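Local coordinates for protein Myo-inositol phosphohydrolase (Mitsuokella multacida, PDB 4WU3) that probably removes phosphate groups from inositol hexakisphosphate (phytate), as a phytase of the protein tyrosine phosphatase-like family, and here holds inositol-(1,3,4,5)-tetrakisphosphate, at residues R354-M359 with W535-S540; T358-F363 with K409-G414; A542-T547 with G575-A580. The protein carries 2 engineered substitutions. All blocks are in the same frame, centred on the assembly; numbering follows the deposited sequence.

Contact 1 (R354-M359 with W535-S540). Engineered in segment 535-540: Ser540 (natural residue Cys). With 4IP (inositol-(1,3,4,5)-tetrakisphosphate), chain F.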
# COMPACT_ATOMS: atom_id res chain seq x y z
N ARG A 354 0.48 -38.04 -24.62
CA ARG A 354 1.02 -38.07 -23.27
C ARG A 354 -0.03 -38.56 -22.27
O ARG A 354 -1.22 -38.32 -22.44
CB ARG A 354 1.50 -36.67 -22.90
CG ARG A 354 2.31 -36.59 -21.61
CD ARG A 354 3.08 -35.28 -21.52
NE ARG A 354 2.23 -34.11 -21.76
CZ ARG A 354 1.87 -33.23 -20.82
NH1 ARG A 354 2.28 -33.36 -19.57
NH2 ARG A 354 1.09 -32.20 -21.15
N ASN A 355 0.42 -39.27 -21.25
CA ASN A 355 -0.44 -39.71 -20.14
C ASN A 355 -1.65 -40.53 -20.58
O ASN A 355 -2.74 -40.43 -19.97
CB ASN A 355 -0.90 -38.50 -19.31
CG ASN A 355 0.25 -37.77 -18.65
OD1 ASN A 355 1.23 -38.39 -18.25
ND2 ASN A 355 0.14 -36.46 -18.54
N PHE A 356 -1.46 -41.33 -21.62
CA PHE A 356 -2.53 -42.16 -22.17
C PHE A 356 -2.70 -43.39 -21.32
O PHE A 356 -1.70 -44.01 -20.93
CB PHE A 356 -2.21 -42.61 -23.60
CG PHE A 356 -3.23 -43.57 -24.18
CD1 PHE A 356 -4.41 -43.09 -24.73
CD2 PHE A 356 -3.02 -44.94 -24.17
CE1 PHE A 356 -5.35 -43.96 -25.26
CE2 PHE A 356 -3.95 -45.81 -24.71
CZ PHE A 356 -5.13 -45.32 -25.25
N ARG A 357 -3.94 -43.77 -21.02
CA ARG A 357 -4.20 -45.01 -20.31
C ARG A 357 -5.61 -45.49 -20.54
O ARG A 357 -6.50 -44.68 -20.84
CB ARG A 357 -3.96 -44.86 -18.80
CG ARG A 357 -4.92 -43.92 -18.09
CD ARG A 357 -4.48 -42.46 -18.15
NE ARG A 357 -5.18 -41.65 -17.15
CZ ARG A 357 -5.06 -40.33 -17.03
NH1 ARG A 357 -4.28 -39.64 -17.82
NH2 ARG A 357 -5.73 -39.69 -16.12
N THR A 358 -5.82 -46.79 -20.42
CA THR A 358 -7.16 -47.36 -20.38
C THR A 358 -7.29 -48.08 -19.05
O THR A 358 -6.30 -48.26 -18.34
CB THR A 358 -7.46 -48.34 -21.54
OG1 THR A 358 -6.79 -49.60 -21.33
CG2 THR A 358 -7.03 -47.76 -22.87
N MET A 359 -8.50 -48.48 -18.70
CA MET A 359 -8.71 -49.17 -17.45
C MET A 359 -8.19 -50.60 -17.51
O MET A 359 -8.23 -51.33 -16.51
CB MET A 359 -10.19 -49.15 -17.08
CG MET A 359 -10.72 -47.74 -16.86
SD MET A 359 -9.81 -46.92 -15.54
CE MET A 359 -8.56 -46.00 -16.41
N TRP A 535 -17.81 -46.17 -24.72
CA TRP A 535 -16.47 -46.01 -24.18
C TRP A 535 -16.14 -44.52 -24.10
O TRP A 535 -16.27 -43.81 -25.09
CB TRP A 535 -15.47 -46.71 -25.09
CG TRP A 535 -14.06 -46.59 -24.64
CD1 TRP A 535 -13.31 -45.46 -24.59
CD2 TRP A 535 -13.22 -47.65 -24.19
NE1 TRP A 535 -12.05 -45.74 -24.14
CE2 TRP A 535 -11.97 -47.08 -23.88
CE3 TRP A 535 -13.40 -49.02 -24.01
CZ2 TRP A 535 -10.90 -47.84 -23.41
CZ3 TRP A 535 -12.34 -49.77 -23.52
CH2 TRP A 535 -11.10 -49.18 -23.23
N LEU A 536 -15.74 -44.06 -22.92
CA LEU A 536 -15.44 -42.64 -22.73
C LEU A 536 -13.95 -42.39 -22.62
O LEU A 536 -13.29 -42.93 -21.73
CB LEU A 536 -16.09 -42.13 -21.46
CG LEU A 536 -17.61 -42.24 -21.41
CD1 LEU A 536 -18.11 -41.70 -20.08
CD2 LEU A 536 -18.24 -41.51 -22.58
N HIS A 537 -13.43 -41.57 -23.53
CA HIS A 537 -12.04 -41.14 -23.45
C HIS A 537 -11.94 -39.68 -23.03
O HIS A 537 -12.25 -38.79 -23.79
CB HIS A 537 -11.32 -41.32 -24.78
CG HIS A 537 -9.90 -40.86 -24.74
ND1 HIS A 537 -8.86 -41.69 -24.39
CD2 HIS A 537 -9.35 -39.65 -24.96
CE1 HIS A 537 -7.73 -41.02 -24.41
NE2 HIS A 537 -8.00 -39.78 -24.76
N PHE A 538 -11.50 -39.45 -21.79
CA PHE A 538 -11.38 -38.11 -21.28
C PHE A 538 -10.02 -37.52 -21.60
O PHE A 538 -8.99 -38.19 -21.45
CB PHE A 538 -11.57 -38.09 -19.78
CG PHE A 538 -12.94 -38.47 -19.35
CD1 PHE A 538 -13.93 -37.52 -19.26
CD2 PHE A 538 -13.24 -39.77 -19.02
CE1 PHE A 538 -15.21 -37.87 -18.85
CE2 PHE A 538 -14.51 -40.13 -18.62
CZ PHE A 538 -15.49 -39.18 -18.53
N HIS A 539 -10.02 -36.26 -22.02
CA HIS A 539 -8.77 -35.52 -22.16
C HIS A 539 -8.96 -34.09 -21.68
O HIS A 539 -10.07 -33.55 -21.70
CB HIS A 539 -8.22 -35.55 -23.60
CG HIS A 539 -8.81 -34.51 -24.50
ND1 HIS A 539 -8.38 -33.20 -24.51
CD2 HIS A 539 -9.82 -34.57 -25.40
CE1 HIS A 539 -9.09 -32.50 -25.37
NE2 HIS A 539 -9.97 -33.31 -25.93
N SER A 540 -7.87 -33.49 -21.24
CA SER A 540 -7.85 -32.07 -20.97
C SER A 540 -6.58 -31.57 -21.63
O SER A 540 -6.30 -31.95 -22.77
CB SER A 540 -7.91 -31.81 -19.47
OG SER A 540 -7.18 -32.80 -18.78
C1 4IP F . -3.29 -29.55 -15.62
O1 4IP F . -3.91 -30.75 -16.09
C2 4IP F . -2.49 -28.90 -16.73
O2 4IP F . -1.55 -29.83 -17.25
C3 4IP F . -1.71 -27.69 -16.23
O3 4IP F . -0.95 -27.13 -17.30
C4 4IP F . -0.79 -28.05 -15.07
O4 4IP F . -0.17 -26.85 -14.58
C5 4IP F . -1.59 -28.70 -13.95
O5 4IP F . -0.73 -29.09 -12.88
C6 4IP F . -2.37 -29.91 -14.45
O6 4IP F . -3.15 -30.48 -13.39
P1 4IP F . -5.30 -30.75 -16.89
O1P 4IP F . -6.33 -30.41 -15.85
O2P 4IP F . -5.38 -32.16 -17.42
O3P 4IP F . -5.12 -29.73 -17.97
P3 4IP F . -1.14 -25.58 -17.72
O4P 4IP F . -1.20 -24.85 -16.40
O5P 4IP F . -2.43 -25.57 -18.51
O6P 4IP F . 0.09 -25.25 -18.52
P4 4IP F . 1.43 -26.73 -14.38
O7P 4IP F . 2.02 -27.23 -15.67
O8P 4IP F . 1.63 -25.25 -14.16
O9P 4IP F . 1.71 -27.61 -13.17
P5 4IP F . -1.23 -28.96 -11.35
OPF 4IP F . -2.22 -27.80 -11.35
OPG 4IP F . 0.06 -28.69 -10.60
OPH 4IP F . -1.86 -30.30 -11.05

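Contact 2 (T358-F363 with K409-G414)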
# COMPACT_ATOMS: atom_id res chain seq x y z
N THR A 358 -5.82 -46.79 -20.42
CA THR A 358 -7.16 -47.36 -20.38
C THR A 358 -7.29 -48.08 -19.05
O THR A 358 -6.30 -48.26 -18.34
CB THR A 358 -7.46 -48.34 -21.54
OG1 THR A 358 -6.79 -49.60 -21.33
CG2 THR A 358 -7.03 -47.76 -22.87
N MET A 359 -8.50 -48.48 -18.70
CA MET A 359 -8.71 -49.17 -17.45
C MET A 359 -8.19 -50.60 -17.51
O MET A 359 -8.23 -51.33 -16.51
CB MET A 359 -10.19 -49.15 -17.08
CG MET A 359 -10.72 -47.74 -16.86
SD MET A 359 -9.81 -46.92 -15.54
CE MET A 359 -8.56 -46.00 -16.41
N ASN A 360 -7.68 -51.00 -18.68
CA ASN A 360 -6.98 -52.28 -18.82
C ASN A 360 -5.46 -52.13 -18.74
O ASN A 360 -4.74 -53.13 -18.82
CB ASN A 360 -7.34 -52.96 -20.15
CG ASN A 360 -8.82 -53.25 -20.28
OD1 ASN A 360 -9.42 -53.90 -19.43
ND2 ASN A 360 -9.42 -52.77 -21.36
N SER A 361 -4.98 -50.90 -18.58
CA SER A 361 -3.54 -50.63 -18.60
C SER A 361 -2.83 -51.15 -17.36
O SER A 361 -3.47 -51.46 -16.36
CB SER A 361 -3.28 -49.12 -18.72
OG SER A 361 -3.62 -48.64 -20.01
N ALA A 362 -1.51 -51.25 -17.43
CA ALA A 362 -0.70 -51.63 -16.27
C ALA A 362 -0.54 -50.45 -15.31
O ALA A 362 -0.43 -49.30 -15.74
CB ALA A 362 0.67 -52.13 -16.71
N PHE A 363 -0.53 -50.74 -14.02
CA PHE A 363 -0.18 -49.72 -13.03
C PHE A 363 1.23 -49.20 -13.30
O PHE A 363 2.09 -49.92 -13.81
CB PHE A 363 -0.24 -50.30 -11.61
CG PHE A 363 -1.64 -50.53 -11.11
CD1 PHE A 363 -2.73 -49.93 -11.73
CD2 PHE A 363 -1.86 -51.31 -9.99
CE1 PHE A 363 -4.01 -50.14 -11.24
CE2 PHE A 363 -3.14 -51.51 -9.51
CZ PHE A 363 -4.21 -50.92 -10.13
N LYS A 409 -10.33 -49.01 -30.36
CA LYS A 409 -11.18 -49.93 -31.10
C LYS A 409 -10.89 -51.38 -30.73
O LYS A 409 -11.80 -52.21 -30.67
CB LYS A 409 -11.03 -49.72 -32.59
CG LYS A 409 -11.66 -48.41 -33.03
CD LYS A 409 -11.36 -48.12 -34.48
CE LYS A 409 -12.18 -46.94 -34.96
NZ LYS A 409 -11.91 -46.64 -36.39
N GLN A 410 -9.63 -51.68 -30.44
CA GLN A 410 -9.26 -52.99 -29.93
C GLN A 410 -10.04 -53.33 -28.66
O GLN A 410 -10.51 -54.46 -28.51
CB GLN A 410 -7.76 -53.03 -29.64
CG GLN A 410 -7.26 -54.36 -29.12
CD GLN A 410 -7.34 -55.44 -30.18
OE1 GLN A 410 -6.77 -55.30 -31.26
NE2 GLN A 410 -8.05 -56.52 -29.88
N GLN A 411 -10.18 -52.38 -27.74
CA GLN A 411 -10.73 -52.65 -26.41
C GLN A 411 -12.21 -52.29 -26.26
O GLN A 411 -12.89 -52.78 -25.37
CB GLN A 411 -9.92 -51.91 -25.35
CG GLN A 411 -8.47 -52.36 -25.31
CD GLN A 411 -7.63 -51.57 -24.32
OE1 GLN A 411 -8.08 -51.22 -23.22
NE2 GLN A 411 -6.40 -51.30 -24.70
N ALA A 412 -12.71 -51.42 -27.13
CA ALA A 412 -14.08 -50.92 -27.00
C ALA A 412 -15.12 -51.94 -27.46
O ALA A 412 -14.93 -52.64 -28.45
CB ALA A 412 -14.23 -49.63 -27.77
N LYS A 413 -16.23 -52.00 -26.73
CA LYS A 413 -17.33 -52.92 -27.03
C LYS A 413 -18.56 -52.16 -27.53
O LYS A 413 -19.63 -52.72 -27.66
CB LYS A 413 -17.70 -53.74 -25.78
CG LYS A 413 -16.54 -54.50 -25.15
CD LYS A 413 -15.90 -55.47 -26.14
CE LYS A 413 -14.77 -56.26 -25.49
NZ LYS A 413 -13.85 -56.87 -26.49
N GLY A 414 -18.39 -50.86 -27.78
CA GLY A 414 -19.50 -50.02 -28.22
C GLY A 414 -18.96 -48.68 -28.69
O GLY A 414 -17.75 -48.52 -28.83
O HOH W 1 -4.38 -50.91 -22.12

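Contact 3 (A542-T547 with G575-A580). With 4IP (inositol-(1,3,4,5)-tetrakisphosphate), chain F.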
# COMPACT_ATOMS: atom_id res chain seq x y z
N ALA A 542 -3.28 -31.65 -20.11
CA ALA A 542 -2.20 -32.57 -19.75
C ALA A 542 -2.66 -33.97 -19.38
O ALA A 542 -1.85 -34.85 -19.11
CB ALA A 542 -1.41 -31.98 -18.59
N GLY A 543 -3.97 -34.20 -19.36
CA GLY A 543 -4.48 -35.50 -18.94
C GLY A 543 -4.21 -35.75 -17.46
O GLY A 543 -4.05 -36.89 -17.05
N ALA A 544 -4.15 -34.68 -16.67
CA ALA A 544 -3.88 -34.80 -15.24
C ALA A 544 -5.08 -34.36 -14.39
O ALA A 544 -5.97 -35.17 -14.11
CB ALA A 544 -2.63 -34.01 -14.86
N GLY A 545 -5.10 -33.08 -14.03
CA GLY A 545 -6.11 -32.52 -13.11
C GLY A 545 -7.56 -32.78 -13.47
O GLY A 545 -8.27 -33.55 -12.79
N ARG A 546 -8.03 -32.13 -14.52
CA ARG A 546 -9.40 -32.28 -14.96
C ARG A 546 -9.73 -33.70 -15.43
O ARG A 546 -10.77 -34.24 -15.07
CB ARG A 546 -9.70 -31.28 -16.06
CG ARG A 546 -9.80 -29.85 -15.54
CD ARG A 546 -9.83 -28.85 -16.67
NE ARG A 546 -8.53 -28.80 -17.34
CZ ARG A 546 -8.25 -28.01 -18.37
NH1 ARG A 546 -9.18 -27.20 -18.85
NH2 ARG A 546 -7.03 -28.02 -18.91
N THR A 547 -8.84 -34.30 -16.21
CA THR A 547 -9.06 -35.64 -16.72
C THR A 547 -9.20 -36.69 -15.61
O THR A 547 -10.13 -37.52 -15.65
CB THR A 547 -7.91 -36.05 -17.66
OG1 THR A 547 -8.03 -35.33 -18.90
CG2 THR A 547 -7.94 -37.54 -17.96
N GLY A 575 -2.09 -43.83 -14.22
CA GLY A 575 -1.41 -42.73 -14.92
C GLY A 575 -2.02 -41.34 -14.76
O GLY A 575 -1.53 -40.38 -15.36
N GLY A 576 -3.09 -41.23 -13.96
CA GLY A 576 -3.64 -39.93 -13.60
C GLY A 576 -2.79 -39.31 -12.50
O GLY A 576 -1.75 -39.85 -12.12
N ASN A 577 -3.22 -38.16 -11.99
CA ASN A 577 -2.63 -37.66 -10.76
C ASN A 577 -3.50 -38.16 -9.63
O ASN A 577 -4.40 -38.98 -9.87
CB ASN A 577 -2.46 -36.13 -10.75
CG ASN A 577 -3.78 -35.37 -10.81
OD1 ASN A 577 -4.85 -35.92 -10.57
ND2 ASN A 577 -3.68 -34.08 -11.12
N TYR A 578 -3.22 -37.72 -8.40
CA TYR A 578 -4.06 -38.06 -7.25
C TYR A 578 -4.99 -36.89 -6.98
O TYR A 578 -4.53 -35.80 -6.65
CB TYR A 578 -3.19 -38.35 -6.02
CG TYR A 578 -3.91 -39.15 -4.95
CD1 TYR A 578 -4.11 -40.51 -5.11
CD2 TYR A 578 -4.40 -38.54 -3.80
CE1 TYR A 578 -4.77 -41.25 -4.16
CE2 TYR A 578 -5.06 -39.28 -2.84
CZ TYR A 578 -5.24 -40.63 -3.02
OH TYR A 578 -5.90 -41.38 -2.08
N VAL A 579 -6.30 -37.12 -7.11
CA VAL A 579 -7.26 -36.03 -7.09
C VAL A 579 -7.25 -35.29 -5.76
O VAL A 579 -7.58 -34.11 -5.72
CB VAL A 579 -8.69 -36.51 -7.36
CG1 VAL A 579 -9.67 -35.33 -7.30
CG2 VAL A 579 -8.78 -37.21 -8.70
N ALA A 580 -6.89 -35.98 -4.68
CA ALA A 580 -6.99 -35.40 -3.33
C ALA A 580 -5.64 -34.90 -2.83
O ALA A 580 -5.46 -34.70 -1.63
CB ALA A 580 -7.61 -36.38 -2.34
C1 4IP F . -3.29 -29.55 -15.62
O1 4IP F . -3.91 -30.75 -16.09
C2 4IP F . -2.49 -28.90 -16.73
O2 4IP F . -1.55 -29.83 -17.25
C3 4IP F . -1.71 -27.69 -16.23
O3 4IP F . -0.95 -27.13 -17.30
C4 4IP F . -0.79 -28.05 -15.07
O4 4IP F . -0.17 -26.85 -14.58
C5 4IP F . -1.59 -28.70 -13.95
O5 4IP F . -0.73 -29.09 -12.88
C6 4IP F . -2.37 -29.91 -14.45
O6 4IP F . -3.15 -30.48 -13.39
P1 4IP F . -5.30 -30.75 -16.89
O1P 4IP F . -6.33 -30.41 -15.85
O2P 4IP F . -5.38 -32.16 -17.42
O3P 4IP F . -5.12 -29.73 -17.97
P3 4IP F . -1.14 -25.58 -17.72
O4P 4IP F . -1.20 -24.85 -16.40
O5P 4IP F . -2.43 -25.57 -18.51
O6P 4IP F . 0.09 -25.25 -18.52
P4 4IP F . 1.43 -26.73 -14.38
O7P 4IP F . 2.02 -27.23 -15.67
O8P 4IP F . 1.63 -25.25 -14.16
O9P 4IP F . 1.71 -27.61 -13.17
P5 4IP F . -1.23 -28.96 -11.35
OPF 4IP F . -2.22 -27.80 -11.35
OPG 4IP F . 0.06 -28.69 -10.60
OPH 4IP F . -1.86 -30.30 -11.05
O HOH W 2 -1.96 -37.75 -15.51
O HOH W 3 -7.48 -34.50 -10.26

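Contact 1 (R354-M359 with W535-S540)
Trp535 opens the contact by meeting Thr358 across strand 390-393 of the mixed sheet of the PTP-like fold. Strand 535-539 runs into the phosphate-binding loop, and edge strand 357-358 lies two places away with strand 390-393 between them, which fits the 8.5 Å from Thr358 CA to His537 CA and the absence of hydrogen bonds across the pair. The indole is met at its edge, through CZ2: Thr358 CB lies in the ring plane, and Thr358 CG2 is 3.9 Å from Trp535 CZ2. The two side chains cross at about a right angle, while the indole NE1 bonds to Ser391 of the intervening strand.

Two residues on, His537 has CG anti to the backbone N (chi1 179°), which carries the imidazole across to Phe356. Its CE1 comes 3.9 Å from Phe356 CE1, and the rings meet rim to rim with planes at 26° and neither over the other's face. The imidazole nitrogens bond to Ser391 and Ser393; both bonds come from strand 390-393 and probably hold the ring's rotation.

Ser540, engineered in place of the natural cysteine, follows the strand and begins the loop at inositol-(1,3,4,5)-tetrakisphosphate. Just before it, His539 turns its ND1 to its own chain, 3.0 Å from Ser540 O on a carbonyl lone pair.

Contact 2 (T358-F363 with K409-G414)
Thr358 to Ser361 form a type I beta turn, closed by the backbone bond from Ser361 N to Thr358 O, and this turn faces the last residue of helix 398-411, with the CA atoms of Asn360 and Gln411 8.5 Å apart. Gln411 carries the contact from the helix side. Its chain is extended beyond CG, and this reach delivers the amide to the turn.

The amide oxygen OE1 is gripped twice. Thr358 OG1 donates to Gln411 OE1 at 2.8 Å, in the carbonyl plane and on a lone pair. Asn360 ND2 also reaches Gln411 OE1 at 2.8 Å in a nearly straight bond (176°), but it comes from above the carbonyl plane, 36° out of it. The oxygen lies in Asn360's own amide plane, so the asparagine is well aimed even though the two amide planes stand 54° apart. At the other end of the glutamine amide, NE2 donates to a water 3.3 Å away, and that water gives a hydrogen to Thr358 OG1. With donors at OE1 and a water acceptor at NE2, this orientation of the amide is probably the favoured one.

The turn is braced from within. Thr358 OG1 accepts from Asn360 N at 3.1 Å, and Ser361 OG takes the backbone N-H of Thr358 at 2.9 Å. Trp535 of strand 535-539 touches both Thr358 and Gln411 on the sheet side, while Asn360 is exposed, so this hydrogen-bonded cluster lies at the border of the sheet. A threonine hydroxyl accepting from the backbone N two residues on defines an ST turn, here embedded in a type I beta turn after edge strand 357-358, bonded through side chains to the C-terminal end of helix 398-411.

Contact 3 (A542-T547 with G575-A580)
O1P of the 1-phosphate (P1) of inositol-(1,3,4,5)-tetrakisphosphate is gripped twice by Arg546: its backbone N donates at 2.8 Å to O1P almost straight (178°), and its side-chain NE adds a second bond at 3.1 Å to O1P. The chain, bent at chi3 (-69°), turns the guanidinium edge to the phosphate, where NH2 reaches O3P at 2.7 Å. Ala544 N holds O2P at 2.9 Å. This is the P-loop of the PTP-like phosphatases, leading into helix 545-558, with Ala544 at its N-cap. A leucine in place of Arg546 would probably leave O3P without its NH2 partner and Glu424 without its salt bridge.

Behind the loop lies 575-580, which begins with a Schellman motif at Gly575. Asn577 lays its amide against the Ala544-Gly545 peptide: ND2 comes 3.4 Å from Gly545 N, but both are donors and the contact is only packing. One water links Gly543 O to Gly575 O; a second donates to Gly545 O and, at 3.0 Å, to Asn577 OD1. Ala544 N and Arg546 N thus bond to the phosphate, with weaker bonds from Ala542 N, consistent with N-H groups, helix end and arginine together favouring a dianionic phosphate.

The three contacts lie on the same side of the chain's centre, and contacts 1 and 3 both reach the bound ligand, but their settings differ. Contact 1 is buried and largely nonpolar, joining two strands of one sheet across a third. Contact 2 starts from the same strand and shares Thr358, yet lies further out, where polar side chains and water replace ring packing; Trp535 of contact 1 also touches Ala412. Contact 3, partly buried and about 18 Å from contact 2 between centres, joins its segments by close packing and bridging waters, with ligand charge on one of them. Strand 535-539 leads into helix 545-558, and a probable hydrogen bond from Asn355 ND2 to Ala542 O (2.6 Å) ties contact 1 to contact 3.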